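Local coordinates for endo-beta-1,4-mannanase (Alicyclobacillus acidocaldarius, PDB 4CD8), which hydrolyses internal beta-1,4-mannosidic linkages of mannans, as an endo-acting glycoside hydrolase of family GH113, at residues A38-P43 with L86-C91; S78-A83 with K139-E144; D129-Y134 with R163-R168; D211-L216 with A267-E272; R260-M265 with K304-V309. All coordinates share one frame; numbering follows the deposited sequence.

Interaction 1 of 5, residues A38-P43 with L86-C91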
# COMPACT_ATOMS: atom_id res chain seq x y z
N ALA A 38 -6.81 5.08 -17.60
CA ALA A 38 -7.62 6.06 -16.89
C ALA A 38 -6.91 6.57 -15.66
O ALA A 38 -6.92 7.79 -15.35
CB ALA A 38 -8.96 5.44 -16.51
N LEU A 39 -6.26 5.67 -14.93
CA LEU A 39 -5.51 6.09 -13.74
C LEU A 39 -4.48 7.16 -14.12
O LEU A 39 -4.34 8.15 -13.41
CB LEU A 39 -4.87 4.90 -13.05
CG LEU A 39 -4.08 5.11 -11.75
CD1 LEU A 39 -4.05 3.80 -10.98
CD2 LEU A 39 -2.65 5.63 -12.02
N ALA A 40 -3.76 6.94 -15.23
CA ALA A 40 -2.68 7.86 -15.61
C ALA A 40 -3.20 9.23 -16.10
O ALA A 40 -2.41 10.20 -16.20
CB ALA A 40 -1.76 7.24 -16.65
N GLU A 41 -4.51 9.35 -16.37
CA GLU A 41 -5.07 10.65 -16.71
C GLU A 41 -5.40 11.54 -15.50
O GLU A 41 -5.70 12.73 -15.66
CB GLU A 41 -6.30 10.48 -17.58
CG GLU A 41 -5.99 9.85 -18.94
CD GLU A 41 -7.21 9.75 -19.84
OE1 GLU A 41 -7.90 10.76 -19.99
OE2 GLU A 41 -7.49 8.68 -20.37
N GLN A 42 -5.35 10.96 -14.30
CA GLN A 42 -5.52 11.67 -13.05
C GLN A 42 -4.22 12.39 -12.75
O GLN A 42 -3.19 12.03 -13.32
CB GLN A 42 -5.81 10.68 -11.94
CG GLN A 42 -7.10 9.89 -12.17
CD GLN A 42 -8.33 10.65 -11.74
OE1 GLN A 42 -8.38 11.19 -10.64
NE2 GLN A 42 -9.34 10.66 -12.60
N PRO A 43 -4.25 13.35 -11.83
CA PRO A 43 -3.02 14.12 -11.48
C PRO A 43 -2.11 13.35 -10.50
O PRO A 43 -1.77 13.81 -9.39
CB PRO A 43 -3.60 15.40 -10.87
CG PRO A 43 -4.89 14.96 -10.24
CD PRO A 43 -5.44 13.86 -11.12
N LEU A 86 3.33 5.55 -19.53
CA LEU A 86 2.37 6.61 -19.29
C LEU A 86 2.93 7.71 -18.36
O LEU A 86 2.22 8.62 -17.98
CB LEU A 86 1.09 6.03 -18.70
CG LEU A 86 0.37 5.07 -19.62
CD1 LEU A 86 -0.59 4.23 -18.78
CD2 LEU A 86 -0.33 5.83 -20.72
N GLY A 87 4.21 7.60 -17.98
CA GLY A 87 4.85 8.69 -17.24
C GLY A 87 4.74 8.56 -15.73
O GLY A 87 5.12 9.45 -15.00
N LEU A 88 4.21 7.43 -15.26
CA LEU A 88 4.13 7.18 -13.82
C LEU A 88 5.44 6.57 -13.26
O LEU A 88 6.12 5.84 -13.95
CB LEU A 88 2.97 6.22 -13.53
CG LEU A 88 1.59 6.79 -13.87
CD1 LEU A 88 0.55 5.66 -13.90
CD2 LEU A 88 1.20 7.89 -12.87
N LYS A 89 5.77 6.92 -12.00
CA LYS A 89 6.70 6.15 -11.19
C LYS A 89 5.91 4.99 -10.55
O LYS A 89 4.71 5.13 -10.31
CB LYS A 89 7.37 7.03 -10.15
CG LYS A 89 8.29 8.06 -10.75
CD LYS A 89 8.94 8.87 -9.65
CE LYS A 89 10.04 9.79 -10.18
NZ LYS A 89 9.45 10.90 -10.96
N VAL A 90 6.58 3.88 -10.28
CA VAL A 90 5.92 2.64 -9.89
C VAL A 90 6.52 2.10 -8.61
O VAL A 90 7.74 1.87 -8.52
CB VAL A 90 6.02 1.54 -10.96
CG1 VAL A 90 5.33 0.26 -10.50
CG2 VAL A 90 5.40 1.98 -12.29
N CYS A 91 5.66 1.84 -7.62
CA CYS A 91 6.04 1.09 -6.42
C CYS A 91 5.50 -0.32 -6.53
O CYS A 91 4.31 -0.49 -6.85
CB CYS A 91 5.51 1.73 -5.17
SG CYS A 91 5.89 0.83 -3.65

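Interaction 2 of 5, residues S78-A83 with K139-E144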
# COMPACT_ATOMS: atom_id res chain seq x y z
N SER A 78 4.26 -6.36 -17.40
CA SER A 78 3.39 -5.67 -18.32
C SER A 78 2.79 -4.40 -17.72
O SER A 78 2.70 -3.37 -18.38
CB SER A 78 2.26 -6.59 -18.83
OG SER A 78 2.82 -7.60 -19.62
N MET A 79 2.33 -4.51 -16.48
CA MET A 79 1.70 -3.34 -15.85
C MET A 79 2.74 -2.29 -15.54
O MET A 79 2.49 -1.10 -15.69
CB MET A 79 0.93 -3.71 -14.61
CG MET A 79 -0.47 -4.22 -14.91
SD MET A 79 -1.55 -3.01 -15.69
CE MET A 79 -1.54 -3.71 -17.33
N ALA A 80 3.90 -2.71 -15.09
CA ALA A 80 4.95 -1.72 -14.83
C ALA A 80 5.36 -0.99 -16.10
O ALA A 80 5.62 0.24 -16.09
CB ALA A 80 6.15 -2.37 -14.18
N GLU A 81 5.48 -1.74 -17.20
CA GLU A 81 5.94 -1.14 -18.47
C GLU A 81 4.92 -0.13 -18.99
O GLU A 81 5.26 0.96 -19.46
CB GLU A 81 6.23 -2.27 -19.44
CG GLU A 81 6.54 -1.93 -20.86
CD GLU A 81 6.49 -3.19 -21.71
OE1 GLU A 81 7.23 -4.13 -21.36
OE2 GLU A 81 5.69 -3.25 -22.68
N LEU A 82 3.64 -0.48 -18.85
CA LEU A 82 2.56 0.40 -19.25
C LEU A 82 2.55 1.67 -18.37
O LEU A 82 2.48 2.79 -18.87
CB LEU A 82 1.23 -0.37 -19.12
CG LEU A 82 -0.03 0.45 -19.43
CD1 LEU A 82 0.02 1.05 -20.84
CD2 LEU A 82 -1.29 -0.40 -19.26
N ALA A 83 2.64 1.48 -17.06
CA ALA A 83 2.65 2.62 -16.14
C ALA A 83 3.82 3.53 -16.49
O ALA A 83 3.67 4.75 -16.56
CB ALA A 83 2.77 2.18 -14.70
N LYS A 139 13.59 -4.61 -9.63
CA LYS A 139 14.82 -4.06 -10.21
C LYS A 139 14.81 -4.21 -11.73
O LYS A 139 15.08 -3.26 -12.49
CB LYS A 139 16.03 -4.75 -9.62
CG LYS A 139 17.31 -4.32 -10.34
CD LYS A 139 18.54 -4.57 -9.50
CE LYS A 139 19.79 -4.23 -10.32
NZ LYS A 139 20.96 -4.18 -9.43
N ARG A 140 14.47 -5.41 -12.19
CA ARG A 140 14.46 -5.67 -13.63
C ARG A 140 13.41 -4.87 -14.42
O ARG A 140 13.61 -4.58 -15.59
CB ARG A 140 14.25 -7.16 -13.87
CG ARG A 140 15.38 -8.05 -13.39
CD ARG A 140 15.24 -9.49 -13.87
NE ARG A 140 15.40 -9.60 -15.30
CZ ARG A 140 15.31 -10.74 -15.96
NH1 ARG A 140 15.06 -11.88 -15.32
NH2 ARG A 140 15.47 -10.74 -17.27
N THR A 141 12.30 -4.52 -13.75
CA THR A 141 11.21 -3.76 -14.37
C THR A 141 11.33 -2.25 -14.11
O THR A 141 10.50 -1.47 -14.54
CB THR A 141 9.83 -4.27 -13.91
OG1 THR A 141 9.73 -4.16 -12.49
CG2 THR A 141 9.65 -5.75 -14.36
N GLY A 142 12.40 -1.85 -13.42
CA GLY A 142 12.67 -0.45 -13.22
C GLY A 142 11.74 0.26 -12.23
O GLY A 142 11.55 1.49 -12.29
N CYS A 143 11.15 -0.51 -11.33
CA CYS A 143 10.27 0.10 -10.36
C CYS A 143 11.08 0.98 -9.41
O CYS A 143 12.06 0.54 -8.84
CB CYS A 143 9.49 -0.95 -9.58
SG CYS A 143 8.27 -1.88 -10.50
N GLU A 144 10.60 2.20 -9.24
CA GLU A 144 11.27 3.25 -8.47
C GLU A 144 11.16 3.05 -6.95
O GLU A 144 11.89 3.62 -6.16
CB GLU A 144 10.71 4.59 -8.86
CG GLU A 144 11.06 5.00 -10.29
CD GLU A 144 10.16 4.53 -11.40
OE1 GLU A 144 9.29 3.62 -11.16
OE2 GLU A 144 10.36 5.02 -12.53

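Interaction 3 of 5, residues D129-Y134 with R163-R168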
# COMPACT_ATOMS: atom_id res chain seq x y z
N ASP A 129 11.89 -15.16 1.05
CA ASP A 129 11.97 -15.76 -0.27
C ASP A 129 11.04 -14.98 -1.24
O ASP A 129 11.39 -14.65 -2.36
CB ASP A 129 11.60 -17.24 -0.12
CG ASP A 129 12.77 -18.14 0.16
OD1 ASP A 129 13.91 -17.66 0.32
OD2 ASP A 129 12.54 -19.37 0.25
N MET A 130 9.82 -14.73 -0.81
CA MET A 130 8.89 -13.99 -1.60
C MET A 130 9.35 -12.55 -1.88
O MET A 130 9.29 -12.12 -3.03
CB MET A 130 7.56 -13.97 -0.88
CG MET A 130 6.45 -13.32 -1.66
SD MET A 130 4.85 -13.27 -0.91
CE MET A 130 4.91 -11.91 0.19
N MET A 131 9.78 -11.83 -0.84
CA MET A 131 10.21 -10.44 -1.03
C MET A 131 11.44 -10.35 -1.91
O MET A 131 11.54 -9.45 -2.75
CB MET A 131 10.51 -9.76 0.30
CG MET A 131 9.32 -9.53 1.21
SD MET A 131 8.08 -8.50 0.45
CE MET A 131 7.09 -9.77 0.04
N ALA A 132 12.39 -11.26 -1.72
CA ALA A 132 13.60 -11.28 -2.56
C ALA A 132 13.25 -11.49 -4.02
O ALA A 132 13.78 -10.84 -4.92
CB ALA A 132 14.50 -12.38 -2.07
N HIS A 133 12.29 -12.40 -4.27
CA HIS A 133 11.85 -12.68 -5.63
C HIS A 133 11.27 -11.43 -6.26
O HIS A 133 11.59 -11.10 -7.40
CB HIS A 133 10.80 -13.80 -5.67
CG HIS A 133 10.20 -13.99 -7.02
ND1 HIS A 133 10.81 -14.74 -8.01
CD2 HIS A 133 9.08 -13.48 -7.58
CE1 HIS A 133 10.08 -14.69 -9.11
NE2 HIS A 133 9.02 -13.93 -8.88
N TYR A 134 10.37 -10.74 -5.54
CA TYR A 134 9.72 -9.58 -6.11
C TYR A 134 10.59 -8.34 -6.12
O TYR A 134 10.41 -7.53 -7.00
CB TYR A 134 8.33 -9.34 -5.53
CG TYR A 134 7.36 -10.45 -5.96
CD1 TYR A 134 7.00 -10.60 -7.28
CD2 TYR A 134 6.87 -11.35 -5.03
CE1 TYR A 134 6.12 -11.60 -7.69
CE2 TYR A 134 5.99 -12.34 -5.42
CZ TYR A 134 5.65 -12.48 -6.75
OH TYR A 134 4.79 -13.47 -7.13
N ARG A 163 15.24 -7.18 9.74
CA ARG A 163 16.52 -6.62 9.21
C ARG A 163 17.20 -7.59 8.24
O ARG A 163 17.70 -7.16 7.20
CB ARG A 163 17.42 -6.25 10.35
CG ARG A 163 16.90 -5.05 11.13
CD ARG A 163 17.86 -4.69 12.26
NE ARG A 163 17.36 -3.59 13.09
CZ ARG A 163 17.43 -2.31 12.77
NH1 ARG A 163 17.99 -1.94 11.63
NH2 ARG A 163 16.93 -1.40 13.62
N GLU A 164 17.15 -8.90 8.54
CA GLU A 164 17.59 -9.92 7.55
C GLU A 164 16.81 -9.82 6.24
O GLU A 164 17.38 -9.87 5.15
CB GLU A 164 17.48 -11.35 8.09
CG GLU A 164 18.35 -11.60 9.31
CD GLU A 164 18.16 -12.97 9.92
OE1 GLU A 164 17.10 -13.63 9.73
OE2 GLU A 164 19.09 -13.40 10.57
N THR A 165 15.49 -9.70 6.35
CA THR A 165 14.67 -9.66 5.14
C THR A 165 15.02 -8.42 4.28
O THR A 165 15.15 -8.48 3.07
CB THR A 165 13.21 -9.62 5.57
OG1 THR A 165 12.93 -10.84 6.28
CG2 THR A 165 12.26 -9.39 4.38
N ILE A 166 15.15 -7.29 4.96
CA ILE A 166 15.46 -6.02 4.29
C ILE A 166 16.85 -6.06 3.67
O ILE A 166 17.01 -5.65 2.52
CB ILE A 166 15.28 -4.83 5.25
CG1 ILE A 166 13.78 -4.67 5.63
CG2 ILE A 166 15.82 -3.55 4.59
CD1 ILE A 166 13.54 -3.80 6.84
N ALA A 167 17.81 -6.63 4.39
CA ALA A 167 19.15 -6.73 3.85
C ALA A 167 19.14 -7.55 2.58
O ALA A 167 19.80 -7.25 1.61
CB ALA A 167 20.07 -7.34 4.89
N ARG A 168 18.37 -8.62 2.56
CA ARG A 168 18.32 -9.45 1.36
C ARG A 168 17.66 -8.69 0.21
O ARG A 168 18.12 -8.76 -0.92
CB ARG A 168 17.59 -10.75 1.65
CG ARG A 168 17.49 -11.67 0.45
CD ARG A 168 16.88 -12.97 0.93
NE ARG A 168 16.72 -13.91 -0.15
CZ ARG A 168 16.00 -15.05 -0.07
NH1 ARG A 168 15.37 -15.36 1.03
NH2 ARG A 168 15.91 -15.87 -1.17

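Interaction 4 of 5, residues D211-L216 with A267-E272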
# COMPACT_ATOMS: atom_id res chain seq x y z
N ASP A 211 -5.47 15.64 15.62
CA ASP A 211 -4.74 15.22 16.83
C ASP A 211 -3.60 14.25 16.54
O ASP A 211 -2.68 14.14 17.34
CB ASP A 211 -5.67 14.56 17.87
CG ASP A 211 -6.58 15.58 18.60
OD1 ASP A 211 -6.30 16.80 18.52
OD2 ASP A 211 -7.56 15.15 19.25
N ARG A 212 -3.67 13.54 15.42
CA ARG A 212 -2.64 12.58 15.06
C ARG A 212 -1.40 13.16 14.40
O ARG A 212 -0.30 12.58 14.50
CB ARG A 212 -3.23 11.52 14.11
CG ARG A 212 -2.30 10.36 13.78
CD ARG A 212 -1.91 9.56 15.01
NE ARG A 212 -1.03 8.42 14.71
CZ ARG A 212 -0.27 7.77 15.60
NH1 ARG A 212 -0.21 8.13 16.87
NH2 ARG A 212 0.46 6.74 15.19
N VAL A 213 -1.57 14.28 13.71
CA VAL A 213 -0.50 14.91 12.97
C VAL A 213 0.76 15.15 13.80
O VAL A 213 1.86 14.83 13.32
CB VAL A 213 -1.00 16.21 12.28
CG1 VAL A 213 0.17 16.98 11.71
CG2 VAL A 213 -1.95 15.87 11.14
N PRO A 214 0.63 15.63 15.05
CA PRO A 214 1.87 15.90 15.78
C PRO A 214 2.73 14.68 16.01
O PRO A 214 3.98 14.78 15.96
CB PRO A 214 1.38 16.47 17.12
CG PRO A 214 0.06 17.07 16.81
CD PRO A 214 -0.54 16.21 15.73
N VAL A 215 2.11 13.53 16.21
CA VAL A 215 2.88 12.32 16.42
C VAL A 215 3.56 11.88 15.12
O VAL A 215 4.69 11.44 15.13
CB VAL A 215 2.01 11.18 16.98
CG1 VAL A 215 2.83 9.89 17.05
CG2 VAL A 215 1.49 11.56 18.34
N LEU A 216 2.87 12.05 13.99
CA LEU A 216 3.45 11.72 12.71
C LEU A 216 4.69 12.58 12.45
O LEU A 216 5.75 12.06 12.03
CB LEU A 216 2.44 11.90 11.59
CG LEU A 216 1.18 11.03 11.66
CD1 LEU A 216 0.23 11.37 10.53
CD2 LEU A 216 1.51 9.55 11.63
N ALA A 267 -7.13 18.91 4.90
CA ALA A 267 -7.13 20.07 5.80
C ALA A 267 -6.15 19.88 6.94
O ALA A 267 -5.49 20.85 7.39
CB ALA A 267 -8.53 20.34 6.37
N ALA A 268 -6.04 18.64 7.41
CA ALA A 268 -5.18 18.32 8.57
C ALA A 268 -3.66 18.32 8.27
O ALA A 268 -2.87 18.75 9.13
CB ALA A 268 -5.61 17.00 9.18
N MET A 269 -3.26 17.87 7.09
CA MET A 269 -1.84 17.62 6.82
C MET A 269 -1.15 18.92 6.47
O MET A 269 -1.59 19.62 5.60
CB MET A 269 -1.65 16.61 5.67
CG MET A 269 -2.10 15.18 5.99
SD MET A 269 -1.44 14.52 7.53
CE MET A 269 0.32 14.37 7.15
N PRO A 270 -0.04 19.23 7.17
CA PRO A 270 0.61 20.51 6.91
C PRO A 270 1.53 20.46 5.68
O PRO A 270 1.83 19.38 5.18
CB PRO A 270 1.42 20.74 8.18
CG PRO A 270 1.79 19.38 8.63
CD PRO A 270 0.62 18.50 8.25
N ASP A 271 1.95 21.64 5.21
CA ASP A 271 2.89 21.69 4.11
C ASP A 271 4.28 21.81 4.74
O ASP A 271 4.83 22.90 4.83
CB ASP A 271 2.56 22.86 3.18
CG ASP A 271 3.52 22.97 2.01
OD1 ASP A 271 4.26 22.00 1.75
OD2 ASP A 271 3.53 24.00 1.38
N GLU A 272 4.78 20.65 5.18
CA GLU A 272 6.08 20.60 5.85
C GLU A 272 6.95 19.54 5.21
O GLU A 272 6.44 18.52 4.74
CB GLU A 272 5.89 20.34 7.34
CG GLU A 272 5.23 21.53 8.01
CD GLU A 272 4.84 21.28 9.44
OE1 GLU A 272 5.15 20.22 10.01
OE2 GLU A 272 4.20 22.18 10.01

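Interaction 5 of 5, residues R260-M265 with K304-V309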
# COMPACT_ATOMS: atom_id res chain seq x y z
N ARG A 260 -15.87 13.94 2.34
CA ARG A 260 -15.63 14.51 3.68
C ARG A 260 -14.34 13.94 4.26
O ARG A 260 -13.55 14.67 4.86
CB ARG A 260 -16.81 14.27 4.65
CG ARG A 260 -18.05 15.12 4.38
CD ARG A 260 -19.17 14.86 5.41
NE ARG A 260 -19.92 13.60 5.23
CZ ARG A 260 -21.02 13.45 4.47
NH1 ARG A 260 -21.52 14.46 3.74
NH2 ARG A 260 -21.62 12.26 4.40
N PHE A 261 -14.10 12.64 4.08
CA PHE A 261 -12.84 12.06 4.54
C PHE A 261 -11.65 12.74 3.87
O PHE A 261 -10.70 13.13 4.57
CB PHE A 261 -12.77 10.57 4.25
CG PHE A 261 -11.45 9.97 4.55
CD1 PHE A 261 -11.15 9.54 5.82
CD2 PHE A 261 -10.47 9.87 3.55
CE1 PHE A 261 -9.90 9.00 6.11
CE2 PHE A 261 -9.22 9.35 3.84
CZ PHE A 261 -8.92 8.90 5.11
N TYR A 262 -11.68 12.88 2.54
CA TYR A 262 -10.53 13.49 1.81
C TYR A 262 -10.35 14.96 2.23
O TYR A 262 -9.23 15.41 2.49
CB TYR A 262 -10.70 13.35 0.29
CG TYR A 262 -10.19 12.00 -0.22
CD1 TYR A 262 -8.84 11.81 -0.55
CD2 TYR A 262 -11.04 10.92 -0.34
CE1 TYR A 262 -8.38 10.60 -1.00
CE2 TYR A 262 -10.60 9.69 -0.78
CZ TYR A 262 -9.27 9.52 -1.10
OH TYR A 262 -8.83 8.31 -1.53
N GLU A 263 -11.46 15.70 2.35
CA GLU A 263 -11.37 17.09 2.84
C GLU A 263 -10.69 17.17 4.21
O GLU A 263 -9.75 18.00 4.41
CB GLU A 263 -12.75 17.76 2.85
CG GLU A 263 -13.31 17.97 1.45
CD GLU A 263 -12.72 19.17 0.69
OE1 GLU A 263 -11.66 19.70 1.07
OE2 GLU A 263 -13.32 19.57 -0.32
N ALA A 264 -11.07 16.28 5.12
CA ALA A 264 -10.51 16.30 6.48
C ALA A 264 -9.03 15.98 6.50
O ALA A 264 -8.25 16.61 7.23
CB ALA A 264 -11.26 15.35 7.41
N MET A 265 -8.65 14.99 5.71
CA MET A 265 -7.26 14.61 5.59
C MET A 265 -6.42 15.75 5.02
O MET A 265 -5.41 16.13 5.63
CB MET A 265 -7.13 13.36 4.73
CG MET A 265 -5.69 13.03 4.43
SD MET A 265 -5.57 11.56 3.44
CE MET A 265 -5.98 12.19 1.82
N LYS A 304 -16.50 10.34 -8.67
CA LYS A 304 -17.10 10.81 -7.42
C LYS A 304 -16.57 12.18 -7.04
O LYS A 304 -15.55 12.63 -7.58
CB LYS A 304 -16.80 9.80 -6.30
CG LYS A 304 -17.29 8.39 -6.63
CD LYS A 304 -16.93 7.36 -5.59
CE LYS A 304 -17.33 5.98 -6.08
NZ LYS A 304 -16.80 4.87 -5.21
N PRO A 305 -17.24 12.86 -6.09
CA PRO A 305 -16.74 14.18 -5.71
C PRO A 305 -15.32 14.14 -5.14
O PRO A 305 -14.56 15.09 -5.35
CB PRO A 305 -17.79 14.70 -4.68
CG PRO A 305 -18.83 13.64 -4.56
CD PRO A 305 -18.61 12.60 -5.61
N ALA A 306 -14.93 13.05 -4.49
CA ALA A 306 -13.53 12.96 -4.02
C ALA A 306 -12.51 13.07 -5.13
O ALA A 306 -11.35 13.55 -4.89
CB ALA A 306 -13.29 11.67 -3.26
N GLU A 307 -12.87 12.66 -6.34
CA GLU A 307 -11.94 12.81 -7.48
C GLU A 307 -11.56 14.28 -7.65
O GLU A 307 -10.35 14.61 -7.85
CB GLU A 307 -12.53 12.25 -8.79
CG GLU A 307 -11.67 12.50 -10.02
CD GLU A 307 -12.29 12.01 -11.32
OE1 GLU A 307 -13.37 11.42 -11.27
OE2 GLU A 307 -11.69 12.23 -12.40
N ASP A 308 -12.55 15.17 -7.57
CA ASP A 308 -12.32 16.61 -7.66
C ASP A 308 -11.60 17.16 -6.43
O ASP A 308 -10.77 18.10 -6.57
CB ASP A 308 -13.64 17.38 -7.84
CG ASP A 308 -14.40 16.92 -9.06
OD1 ASP A 308 -13.77 16.66 -10.11
OD2 ASP A 308 -15.63 16.79 -8.95
N VAL A 309 -11.93 16.65 -5.24
CA VAL A 309 -11.21 17.09 -4.02
C VAL A 309 -9.72 16.78 -4.18
O VAL A 309 -8.84 17.65 -3.94
CB VAL A 309 -11.74 16.43 -2.73
CG1 VAL A 309 -10.95 16.88 -1.51
CG2 VAL A 309 -13.21 16.79 -2.53

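Interaction 1 of 5, residues A38-P43 with L86-C91
A40 of helix 30-40 and L86, just beyond helix 73-85, bring their CA atoms to 6.4 Å of each other where the chain of 86-91 turns into strand 89-98. These are successive helices on the outside of a TIM barrel, and the contact joins the C-terminal regions of both. G87 leaves helical geometry with a phi of 91° in a Schellman motif; the chain turns here, and the first side-chain bonds of L86 and L88 both head toward 38-43. The junction is wholly apolar, with no hydrogen bond across it. A40 offers its single methyl: CB meets L86 CB at 3.7 Å, and L86 CD1 lies almost as near. L39 does not aim at the other segment along its first bond; with CG anti to the backbone N (chi1 -178°), its CD2 branch is carried across to L88. Deeper in, L39 also packs on F44, on V47 of strand 46-55 and on W283 of strand 275-283, so this leucine reaches from the helix to the barrel wall. L88 uses one branch for both partners: its CD1 touches L39 CD2 at 3.7 Å and A40 CB at 3.9 Å.

Interaction 2 of 5, residues S78-A83 with K139-E144
The C-terminal end of helix 120-140, closed by a Schellman motif at G142, packs through T141 and C143 against A80 on helix 73-85. G142 has a positive phi of 72°, and its N is bonded back to K139 O at 3.2 Å, consistent with a Schellman end there before the chain heads inward. The nearest backbone pair is A80 with T141, whose CA atoms lie 6.6 Å apart. A80 points its CB at the turn, and T141 answers with its own CB at 4.2 Å from A80 CB. The hydroxyl is not spent on this contact: chi1 of 59° sets OG1 between the backbone N and the carbonyl carbon, where it bonds to V137 O in the last turn of its own helix. A polar side chain thus presents carbon to the neighbouring helix and keeps its oxygen for its own.

In the TIM barrel these are the helices that precede and follow strand 89-98, and the contact joins the middle of helix 73-85 to the C-terminal end of helix 120-140, outside the sheet. C143 joins T141, its SG 4.3 Å from A80 CB, and it also touches V90 of that strand. A80 rests on L49 of strand 46-55 as well. On another side of helix 73-85, M79 and L82 pack against R33 and M36 of helix 30-40. Further along, E144 OE1 accepts from both H84 NE2 and V90 N, tying the residue just before strand 145-150 to the last turn of helix 73-85 and to strand 89-98.

Interaction 3 of 5, residues D129-Y134 with R163-R168
D129 OD1 takes two hydrogen bonds from R168, forming a salt bridge in which both terminal nitrogens of the guanidinium hold the same oxygen. The shorter runs from NH1 to OD1 at 2.8 Å with an N-H...O angle of 153°, and approaches the anti lone pair, on the side away from OD2. R168 NH2 reaches OD1 at 3.1 Å along a more bent path, tilted out of the carboxylate plane. The oxygen itself lies close to the guanidinium plane, yet the two flat groups are turned 83° against each other, so this is not the familiar side-by-side pairing of two oxygens with two nitrogens. Over one face of the guanidinium sits A132, its CB 3.3 Å from R168 NE.

The bridge staples two adjacent outer helices of the TIM barrel, 120-140 and 159-172, whose short segments run nearly parallel at a crossing angle of -21° with axes 9.4 Å apart. R168 spans that gap fully stretched, CG anti to its own N and the chain straight from CG to NE, lying along the outer side of A132. Substituting an alanine for it would probably leave D129 without its charge partner and uncover the A132 methyl.

Nearer the barrel, M131 CG meets T165 CG2 at 4.3 Å, before the thioether turns away; M131 also packs on P94 of strand 89-98. T165 keeps its hydroxyl for M161 O, one turn back in its own helix. In the second shell, S128 OG is bonded to R168 NH1, which is likely to limit turning of the guanidinium.

Interaction 4 of 5, residues D211-L216 with A267-E272
E272 OE1 is gripped twice, by R217 NH1 in a salt bridge and by W274 NE1 in a hydrogen bond, and so ties the end of a turn whose earlier residues, A268, M269 and P270, close round V213. Within the TIM barrel this turn leads from helix 255-268 into strand 275-283, and V213 belongs to the preceding outer helix, 209-223. No hydrogen bond links the two segments; the packing is apolar and centred on one valine. V213 and M269 are the nearest backbone pair, with CA atoms 6.9 Å apart.

The two methyls of V213 have different work. CG1 stands anti to the backbone N (chi1 170°) and lies against the proline ring, 3.8 Å from P270 CD, the two side chains sliding past each other in opposite directions. CG2 faces the last helical residue and the methionine. M269 reaches it by folding back, bent at both chi2 and chi3, and beyond V213 it packs on F229, F275 and Y278, so it lies in the layer between the outer helices and the strands.

Just after V213 the helix is kinked: P214 has no N-H to give, and V215 N makes only a weak bond, to R212 O. The kink lies one residue beyond the valine that bears the contact. R212 has salt bridges to E186 and E187 and a hydrogen bond to Y204.

Closest of all is a methyl against a backbone oxygen: V213 CG2 lies 3.6 Å from A268 O, with M269 SD at 3.9 Å and A268 CB at 4.3 Å from the same methyl.

Interaction 5 of 5, residues R260-M265 with K304-V309
V309 packs against both Y262 and E263, and its two methyls divide the work of holding helix 260-265 and helix 305-309 together. CG1, anti to the backbone N (chi1 178°), points into the other helix, 4.0 Å from Y262 CB and 3.6 Å from E263 CD. CG2 lies 3.6 Å from E263 OE2. The glutamate gets there by bending at chi2 (-78°), which folds its carboxylate back across the valine instead of letting it run straight out. CG, CD and the carboxylate oxygens of this charged residue all lie against the valine methyls, with no hydrogen bond between the segments.

One turn earlier the tyrosine ring meets an alanine. A306 CB lies 3.8 Å from Y262 CD2 and a little further from CE2. On a ring face F261 CD2 sits offset toward the rim. Shortening V309 to an alanine would probably open a gap beside Y262 CB and leave the bent E263 chain without its apolar support.

The two segments run nearly parallel, their axes 9.3 Å apart and their directions 17° from each other, as expected of neighbouring outer helices in a TIM barrel. Beneath them, Y262 packs on L280 of strand 275-283 and on I301, while F261 and M265 rest on V232 of strand 227-232. Helix 305-317 in turn reaches towards helix 30-40, where E307 OE2 bonds to Q42 NE2 in the residues that follow that helix.

Overall arrangement
From the N terminus, interaction 1 closes the loop between helix 30-40 and the start of strand 89-98. Interaction 2 crosses it, since 78-83 lies inside that loop and 139-144 outside, and V90 with A83, C143 and E144 joins the two. Interaction 3 crosses interaction 2 through their common helix 120-140 and extends the outer layer to helix 159-172. Further on, interaction 4 closes the loop from 211-216 to 267-272, and interaction 5 crosses it on helix 255-268 to reach helix 305-317. Q42 and E307 link interactions 1 and 5 by a side-chain bond, while the barrel itself closes by strand 13-18 pairing with 275-283.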